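Local coordinates for fructokinase (Vibrio cholerae serotype O1, PDB 5EYN), which catalyses the ATP-dependent phosphorylation of fructose as a member of the PfkB sugar kinase family, here caught with fructose, ADP, beryllium trifluoride and calcium bound, at residues Q123-Q126 against L127-P131; A147-P150 against S151-S154; D290-K293 against W294-C298. One frame throughout, in Å; residues are numbered along the deposited sequence.

Interaction 1 (Q123-Q126 against L127-P131); sequences QFLQ and LSDIP
L125 and D129 run past each other in opposite directions, and this is the close-packed side of the contact. The leucine presents one methyl, CD1, which lies 3.6 Å from D129 CB; its first torsion (chi1 -174°) sets CG opposite the backbone N and leads the branch in toward the aspartate. The carboxylate then turns back onto the backbone. Q126 N donates to D129 OD1 over 2.9 Å, with the N-H pointing almost exactly at the oxygen but coming from above the carboxylate plane. In return D129 N donates to Q126 O at 3.0 Å, so a residue three places on ties both polar backbone atoms of Q126. The phi and psi values of L127 and S128 make this a type I turn, and a further bond, from I130 N to L127 O, continues it as a short 3-10 segment. It belongs to the long connection that leaves the small sheet at strand 113-115 and enters the large PfkB-fold sheet at strand 138-142. There D129 OD1 also forms a salt bridge with R66 of strand 61-68, while L125, L127 and I130 touch helix 151-165. The other side is looser and lies at the surface. The Q126 chain stays extended beyond CG, and its OE1 stops 3.6 Å from S128 OG. One water spans that gap, donating to Q126 OE1 at 2.7 Å and sitting equally close, 2.7 Å, to S128 OG.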
loop_
_atom_site.group_PDB
_atom_site.type_symbol
_atom_site.label_atom_id
_atom_site.label_comp_id
_atom_site.label_asym_id
_atom_site.label_seq_id
_atom_site.Cartn_x
_atom_site.Cartn_y
_atom_site.Cartn_z
ATOM N N GLN A 123 -4.457 -4.360 13.053
ATOM C CA GLN A 123 -3.661 -5.247 13.891
ATOM C C GLN A 123 -3.386 -4.671 15.279
ATOM O O GLN A 123 -2.906 -5.377 16.174
ATOM C CB GLN A 123 -2.343 -5.604 13.189
ATOM C CG GLN A 123 -2.551 -6.378 11.903
ATOM C CD GLN A 123 -3.216 -7.707 12.154
ATOM O OE1 GLN A 123 -2.590 -8.621 12.657
ATOM N NE2 GLN A 123 -4.496 -7.823 11.806
ATOM N N PHE A 124 -3.744 -3.405 15.463
ATOM C CA PHE A 124 -3.522 -2.708 16.722
ATOM C C PHE A 124 -4.796 -2.465 17.523
ATOM O O PHE A 124 -4.814 -1.653 18.443
ATOM C CB PHE A 124 -2.741 -1.425 16.452
ATOM C CG PHE A 124 -1.377 -1.707 15.916
ATOM C CD1 PHE A 124 -1.155 -1.823 14.556
ATOM C CD2 PHE A 124 -0.321 -1.936 16.781
ATOM C CE1 PHE A 124 0.089 -2.127 14.074
ATOM C CE2 PHE A 124 0.921 -2.240 16.304
ATOM C CZ PHE A 124 1.137 -2.328 14.949
ATOM N N LEU A 125 -5.843 -3.210 17.192
ATOM C CA LEU A 125 -7.059 -3.236 17.996
ATOM C C LEU A 125 -6.716 -3.439 19.473
ATOM O O LEU A 125 -6.013 -4.386 19.830
ATOM C CB LEU A 125 -7.987 -4.353 17.518
ATOM C CG LEU A 125 -9.354 -4.390 18.190
ATOM C CD1 LEU A 125 -10.266 -3.360 17.567
ATOM C CD2 LEU A 125 -9.972 -5.768 18.085
ATOM N N GLN A 126 -7.243 -2.563 20.321
ATOM C CA GLN A 126 -7.025 -2.625 21.766
ATOM C C GLN A 126 -8.278 -3.093 22.500
ATOM O O GLN A 126 -9.389 -3.047 21.966
ATOM C CB GLN A 126 -6.638 -1.249 22.304
ATOM C CG GLN A 126 -5.368 -0.690 21.695
ATOM C CD GLN A 126 -5.025 0.690 22.211
ATOM O OE1 GLN A 126 -5.712 1.233 23.076
ATOM N NE2 GLN A 126 -3.965 1.271 21.674
ATOM N N LEU A 127 -8.108 -3.502 23.750
ATOM C CA LEU A 127 -9.243 -3.932 24.552
ATOM C C LEU A 127 -10.284 -2.828 24.675
ATOM O O LEU A 127 -11.486 -3.093 24.665
ATOM C CB LEU A 127 -8.792 -4.379 25.931
ATOM C CG LEU A 127 -7.997 -5.677 25.954
ATOM C CD1 LEU A 127 -7.424 -5.893 27.347
ATOM C CD2 LEU A 127 -8.883 -6.843 25.536
ATOM N N SER A 128 -9.836 -1.583 24.762
ATOM C CA SER A 128 -10.770 -0.476 24.934
ATOM C C SER A 128 -11.544 -0.145 23.660
ATOM O O SER A 128 -12.466 0.665 23.703
ATOM C CB SER A 128 -10.032 0.768 25.430
ATOM O OG SER A 128 -9.046 1.181 24.501
ATOM N N ASP A 129 -11.181 -0.760 22.533
ATOM C CA ASP A 129 -11.925 -0.551 21.297
ATOM C C ASP A 129 -13.193 -1.395 21.238
ATOM O O ASP A 129 -14.033 -1.191 20.376
ATOM C CB ASP A 129 -11.069 -0.914 20.083
ATOM C CG ASP A 129 -9.858 -0.015 19.911
ATOM O OD1 ASP A 129 -8.898 -0.481 19.272
ATOM O OD2 ASP A 129 -9.867 1.149 20.371
ATOM N N ILE A 130 -13.328 -2.359 22.140
ATOM C CA ILE A 130 -14.454 -3.274 22.070
ATOM C C ILE A 130 -15.693 -2.563 22.618
ATOM O O ILE A 130 -15.646 -2.007 23.703
ATOM C CB ILE A 130 -14.191 -4.533 22.903
ATOM C CG1 ILE A 130 -12.930 -5.256 22.409
ATOM C CG2 ILE A 130 -15.397 -5.454 22.856
ATOM C CD1 ILE A 130 -12.437 -6.313 23.378
ATOM N N PRO A 131 -16.811 -2.575 21.875
ATOM C CA PRO A 131 -18.041 -1.915 22.322
ATOM C C PRO A 131 -18.849 -2.805 23.246
ATOM O O PRO A 131 -18.533 -3.977 23.443
ATOM C CB PRO A 131 -18.804 -1.686 21.021
ATOM C CG PRO A 131 -18.381 -2.803 20.161
ATOM C CD PRO A 131 -16.944 -3.106 20.510
HETATM O O HOH W 1 -6.628 1.328 25.632
#

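Interaction 2 (A147-P150 against S151-S154); sequences ANQP and SRSS
Q149 OE1 is gripped twice by S153: the hydroxyl OG donates to it at 2.8 Å and the backbone N at 3.0 Å. The two donors arrive from opposite faces of the amide plane, which should fix the rotation of the glutamine end. The chain gets there by folding back at its second torsion (chi2 -68°), although CB itself leaves the backbone heading away from the helix. The amide NE2 lies 3.6 Å from R152 CD, where the two side chains cross at about a right angle. All this happens where the loop after strand 138-142 becomes helix 151-165, part of a beta-alpha-beta unit that goes on to the neighbouring parallel strand 168-172. Loop carbonyls take up the N-H groups of the first helical turn: R152 N bonds N148 O at 2.9 Å, and S154 N bonds P150 O at 2.9 Å, nearly in line with the C=O. The peptide before P150 is cis, just where the chain enters the helix. R152 reaches back along the loop, and its NH2 donates to A147 O at 3.0 Å, well above that carbonyl's plane. Its other nitrogens are held from outside, NE by L146 O and NH1 by a salt bridge to E185. The N148 side chain leads away from the helix start; ND2 is bonded to Q123 OE1 and V179 O, and OD1 to S181 OG.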
loop_
_atom_site.group_PDB
_atom_site.type_symbol
_atom_site.label_atom_id
_atom_site.label_comp_id
_atom_site.label_asym_id
_atom_site.label_seq_id
_atom_site.Cartn_x
_atom_site.Cartn_y
_atom_site.Cartn_z
ATOM N N ALA A 147 -4.100 -12.426 13.625
ATOM C CA ALA A 147 -2.772 -12.661 13.075
ATOM C C ALA A 147 -1.637 -12.168 13.959
ATOM O O ALA A 147 -0.622 -12.848 14.065
ATOM C CB ALA A 147 -2.649 -12.076 11.659
ATOM N N ASN A 148 -1.782 -10.972 14.527
ATOM C CA ASN A 148 -0.720 -10.386 15.336
ATOM C C ASN A 148 -1.308 -9.708 16.544
ATOM O O ASN A 148 -2.492 -9.406 16.581
ATOM C CB ASN A 148 0.076 -9.368 14.530
ATOM C CG ASN A 148 0.649 -9.956 13.274
ATOM O OD1 ASN A 148 1.671 -10.650 13.292
ATOM N ND2 ASN A 148 -0.001 -9.682 12.168
ATOM N N GLN A 149 -0.469 -9.485 17.547
ATOM C CA GLN A 149 -0.869 -8.701 18.695
ATOM C C GLN A 149 -0.746 -7.222 18.405
ATOM O O GLN A 149 0.111 -6.823 17.627
ATOM C CB GLN A 149 0.035 -9.031 19.882
ATOM C CG GLN A 149 0.016 -10.482 20.293
ATOM C CD GLN A 149 -1.320 -10.912 20.880
ATOM O OE1 GLN A 149 -2.261 -10.118 21.002
ATOM N NE2 GLN A 149 -1.426 -12.185 21.192
ATOM N N PRO A 150 -1.552 -6.382 19.076
ATOM C CA PRO A 150 -2.522 -6.736 20.113
ATOM C C PRO A 150 -3.877 -7.207 19.595
ATOM O O PRO A 150 -4.733 -7.612 20.381
ATOM C CB PRO A 150 -2.695 -5.421 20.880
ATOM C CG PRO A 150 -2.486 -4.364 19.827
ATOM C CD PRO A 150 -1.379 -4.922 18.965
ATOM N N SER A 151 -4.118 -7.130 18.291
ATOM C CA SER A 151 -5.445 -7.488 17.801
ATOM C C SER A 151 -5.838 -8.902 18.179
ATOM O O SER A 151 -6.989 -9.158 18.509
ATOM C CB SER A 151 -5.533 -7.294 16.293
ATOM O OG SER A 151 -6.810 -7.696 15.822
ATOM N N ARG A 152 -4.895 -9.828 18.158
ATOM C CA ARG A 152 -5.214 -11.219 18.447
ATOM C C ARG A 152 -5.824 -11.354 19.845
ATOM O O ARG A 152 -6.930 -11.841 20.000
ATOM C CB ARG A 152 -3.961 -12.096 18.302
ATOM C CG ARG A 152 -4.208 -13.564 18.673
ATOM C CD ARG A 152 -2.940 -14.390 18.741
ATOM N NE ARG A 152 -2.141 -14.352 17.518
ATOM C CZ ARG A 152 -0.968 -14.944 17.378
ATOM N NH1 ARG A 152 -0.437 -15.603 18.407
ATOM N NH2 ARG A 152 -0.291 -14.890 16.257
ATOM N N SER A 153 -5.113 -10.879 20.855
ATOM C CA SER A 153 -5.633 -10.958 22.210
ATOM C C SER A 153 -6.882 -10.100 22.394
ATOM O O SER A 153 -7.795 -10.491 23.121
ATOM C CB SER A 153 -4.557 -10.624 23.249
ATOM O OG SER A 153 -3.983 -9.348 23.072
ATOM N N SER A 154 -6.950 -8.943 21.744
ATOM C CA SER A 154 -8.143 -8.107 21.870
ATOM C C SER A 154 -9.374 -8.801 21.292
ATOM O O SER A 154 -10.461 -8.719 21.844
ATOM C CB SER A 154 -7.955 -6.756 21.175
ATOM O OG SER A 154 -6.935 -6.006 21.797
#

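Interaction 3 (D290-K293 against W294-C298); sequences DAVK and WANGC. With ADP (adenosine-5'-diphosphate), chain E.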
loop_
_atom_site.group_PDB
_atom_site.type_symbol
_atom_site.label_atom_id
_atom_site.label_comp_id
_atom_site.label_asym_id
_atom_site.label_seq_id
_atom_site.Cartn_x
_atom_site.Cartn_y
_atom_site.Cartn_z
ATOM N N ASP A 290 -32.594 -22.536 5.208
ATOM C CA ASP A 290 -33.028 -21.345 4.477
ATOM C C ASP A 290 -31.936 -20.264 4.475
ATOM O O ASP A 290 -31.711 -19.596 3.460
ATOM C CB ASP A 290 -34.318 -20.798 5.101
ATOM C CG ASP A 290 -34.727 -19.467 4.515
ATOM O OD1 ASP A 290 -35.400 -19.472 3.473
ATOM O OD2 ASP A 290 -34.380 -18.415 5.085
ATOM N N ALA A 291 -31.253 -20.088 5.601
ATOM C CA ALA A 291 -30.183 -19.092 5.675
ATOM C C ALA A 291 -29.056 -19.431 4.713
ATOM O O ALA A 291 -28.481 -18.535 4.096
ATOM C CB ALA A 291 -29.646 -18.967 7.092
ATOM N N VAL A 292 -28.775 -20.721 4.553
ATOM C CA VAL A 292 -27.745 -21.175 3.619
ATOM C C VAL A 292 -28.206 -20.998 2.169
ATOM O O VAL A 292 -27.401 -20.693 1.295
ATOM C CB VAL A 292 -27.324 -22.629 3.903
ATOM C CG1 VAL A 292 -26.350 -23.157 2.863
ATOM C CG2 VAL A 292 -26.676 -22.713 5.271
ATOM N N LYS A 293 -29.494 -21.155 1.910
ATOM C CA LYS A 293 -30.005 -20.874 0.579
ATOM C C LYS A 293 -29.772 -19.404 0.227
ATOM O O LYS A 293 -29.333 -19.080 -0.875
ATOM C CB LYS A 293 -31.497 -21.220 0.521
ATOM C CG LYS A 293 -32.195 -20.876 -0.777
ATOM C CD LYS A 293 -33.674 -21.318 -0.753
ATOM C CE LYS A 293 -34.360 -21.070 -2.097
ATOM N NZ LYS A 293 -35.766 -21.552 -2.090
ATOM N N TRP A 294 -30.069 -18.511 1.163
ATOM C CA TRP A 294 -29.766 -17.097 0.974
ATOM C C TRP A 294 -28.270 -16.889 0.777
ATOM O O TRP A 294 -27.849 -16.131 -0.098
ATOM C CB TRP A 294 -30.230 -16.276 2.177
ATOM C CG TRP A 294 -31.700 -15.931 2.178
ATOM C CD1 TRP A 294 -32.757 -16.789 2.004
ATOM C CD2 TRP A 294 -32.268 -14.631 2.356
ATOM N NE1 TRP A 294 -33.944 -16.096 2.066
ATOM C CE2 TRP A 294 -33.670 -14.770 2.279
ATOM C CE3 TRP A 294 -31.730 -13.363 2.583
ATOM C CZ2 TRP A 294 -34.532 -13.688 2.416
ATOM C CZ3 TRP A 294 -32.581 -12.290 2.708
ATOM C CH2 TRP A 294 -33.968 -12.459 2.630
ATOM N N ALA A 295 -27.463 -17.527 1.623
ATOM C CA ALA A 295 -26.014 -17.408 1.545
ATOM C C ALA A 295 -25.489 -17.771 0.155
ATOM O O ALA A 295 -24.664 -17.059 -0.426
ATOM C CB ALA A 295 -25.369 -18.300 2.600
ATOM N N ASN A 296 -25.970 -18.888 -0.382
ATOM C CA ASN A 296 -25.540 -19.309 -1.707
ATOM C C ASN A 296 -25.932 -18.283 -2.771
ATOM O O ASN A 296 -25.152 -18.009 -3.675
ATOM C CB ASN A 296 -26.142 -20.659 -2.066
ATOM C CG ASN A 296 -25.376 -21.834 -1.504
ATOM O OD1 ASN A 296 -24.157 -21.792 -1.317
ATOM N ND2 ASN A 296 -26.093 -22.925 -1.289
ATOM N N GLY A 297 -27.125 -17.716 -2.659
ATOM C CA GLY A 297 -27.558 -16.724 -3.625
ATOM C C GLY A 297 -26.735 -15.460 -3.568
ATOM O O GLY A 297 -26.378 -14.892 -4.585
ATOM N N CYS A 298 -26.396 -15.032 -2.357
ATOM C CA CYS A 298 -25.537 -13.883 -2.174
ATOM C C CYS A 298 -24.145 -14.140 -2.738
ATOM O O CYS A 298 -23.575 -13.280 -3.395
ATOM C CB CYS A 298 -25.447 -13.519 -0.697
ATOM S SG CYS A 298 -26.965 -12.844 0.009
HETATM P PB ADP E . -14.616 -16.230 -1.947
HETATM O O1B ADP E . -15.038 -14.878 -1.437
HETATM O O2B ADP E . -13.521 -16.807 -1.079
HETATM O O3B ADP E . -14.114 -16.073 -3.361
HETATM P PA ADP E . -15.937 -18.560 -2.714
HETATM O O1A ADP E . -15.487 -18.184 -4.116
HETATM O O2A ADP E . -14.876 -19.467 -2.135
HETATM O O3A ADP E . -15.885 -17.193 -1.927
HETATM O "O5'" ADP E . -17.327 -19.358 -2.697
HETATM C "C5'" ADP E . -18.251 -19.175 -1.683
HETATM C "C4'" ADP E . -19.702 -19.278 -2.092
HETATM O "O4'" ADP E . -19.960 -18.418 -3.179
HETATM C "C3'" ADP E . -20.176 -20.631 -2.485
HETATM O "O3'" ADP E . -20.539 -21.387 -1.369
HETATM C "C2'" ADP E . -21.346 -20.300 -3.320
HETATM O "O2'" ADP E . -22.453 -19.941 -2.584
HETATM C "C1'" ADP E . -20.865 -19.088 -4.012
HETATM N N9 ADP E . -20.216 -19.339 -5.267
HETATM C C8 ADP E . -18.899 -19.303 -5.540
HETATM N N7 ADP E . -18.691 -19.562 -6.822
HETATM C C5 ADP E . -19.868 -19.770 -7.414
HETATM C C6 ADP E . -20.287 -20.062 -8.701
HETATM N N6 ADP E . -19.348 -20.231 -9.764
HETATM N N1 ADP E . -21.587 -20.203 -8.945
HETATM C C2 ADP E . -22.525 -20.056 -7.991
HETATM N N3 ADP E . -22.160 -19.770 -6.720
HETATM C C4 ADP E . -20.860 -19.627 -6.427
HETATM O O HOH W 2 -36.389 -17.643 1.996
#
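W294 N donates to D290 O at 3.0 Å, one rung of the i to i+4 ladder of helix 285-302, an alpha helix that lies beside the nucleotide site of this PfkB-family kinase. The tryptophan and D290 also meet through their side chains. They point the same way from successive turns and lie alongside each other, with the carboxylate and indole planes turned 55° apart. At 3.8 Å from W294 NE1, D290 OD2 is too far for a direct hydrogen bond. A water bridges instead, in the plane of the ring, accepting from W294 NE1 at 2.9 Å and donating to D290 OD1 at 2.6 Å. The second carboxylate oxygen, OD2, makes a salt bridge with R275 of helix 264-278, and R275 also forms a cation-pi contact with the indole; Y319 meets the ring edge-to-face. Next comes A295, whose N bonds A291 O; its methyl faces F268 of helix 264-278. N296 N closes on V292 O at 2.8 Å, and the two side chains lie next to each other. Here the helix meets the ligand: N296 OD1 accepts a hydrogen bond of 2.8 Å from the ribose hydroxyl O2' of ADP. With chi1 at -83°, CG sits beside the backbone N, which brings OD1 to the sugar. ND2 is occupied by V251 O, so both ends of the amide are engaged and its flip is settled. G239 and V256 supply carbonyls to the same nucleotide. G297 N follows with a bond to K293 O at 3.1 Å. C298, one residue further on, packs its side chain on L57, L318 and P313, while its backbone N returns to W294 O at 2.9 Å.

Overall arrangement
Interactions 1 and 2 are neighbours, with centres 9 Å apart, while interaction 3 lies on the other side of the chain's centre, about 31 Å from each (centre to centre). The first two are partly buried and both meet helix 151-165, interaction 1 by packing on it and interaction 2 by forming its start; L125 O and S154 OG probably hydrogen-bond at 2.7 Å. Both are chain-turning sites where side-chain oxygens hold backbone N-H groups, at a 3-10 turn in one and a helix start in the other. Interaction 3 is more deeply buried, within a regular helix whose backbone bonds itself, while D290, W294 and N296 turn their polar groups to a water, R275, V251 and ADP.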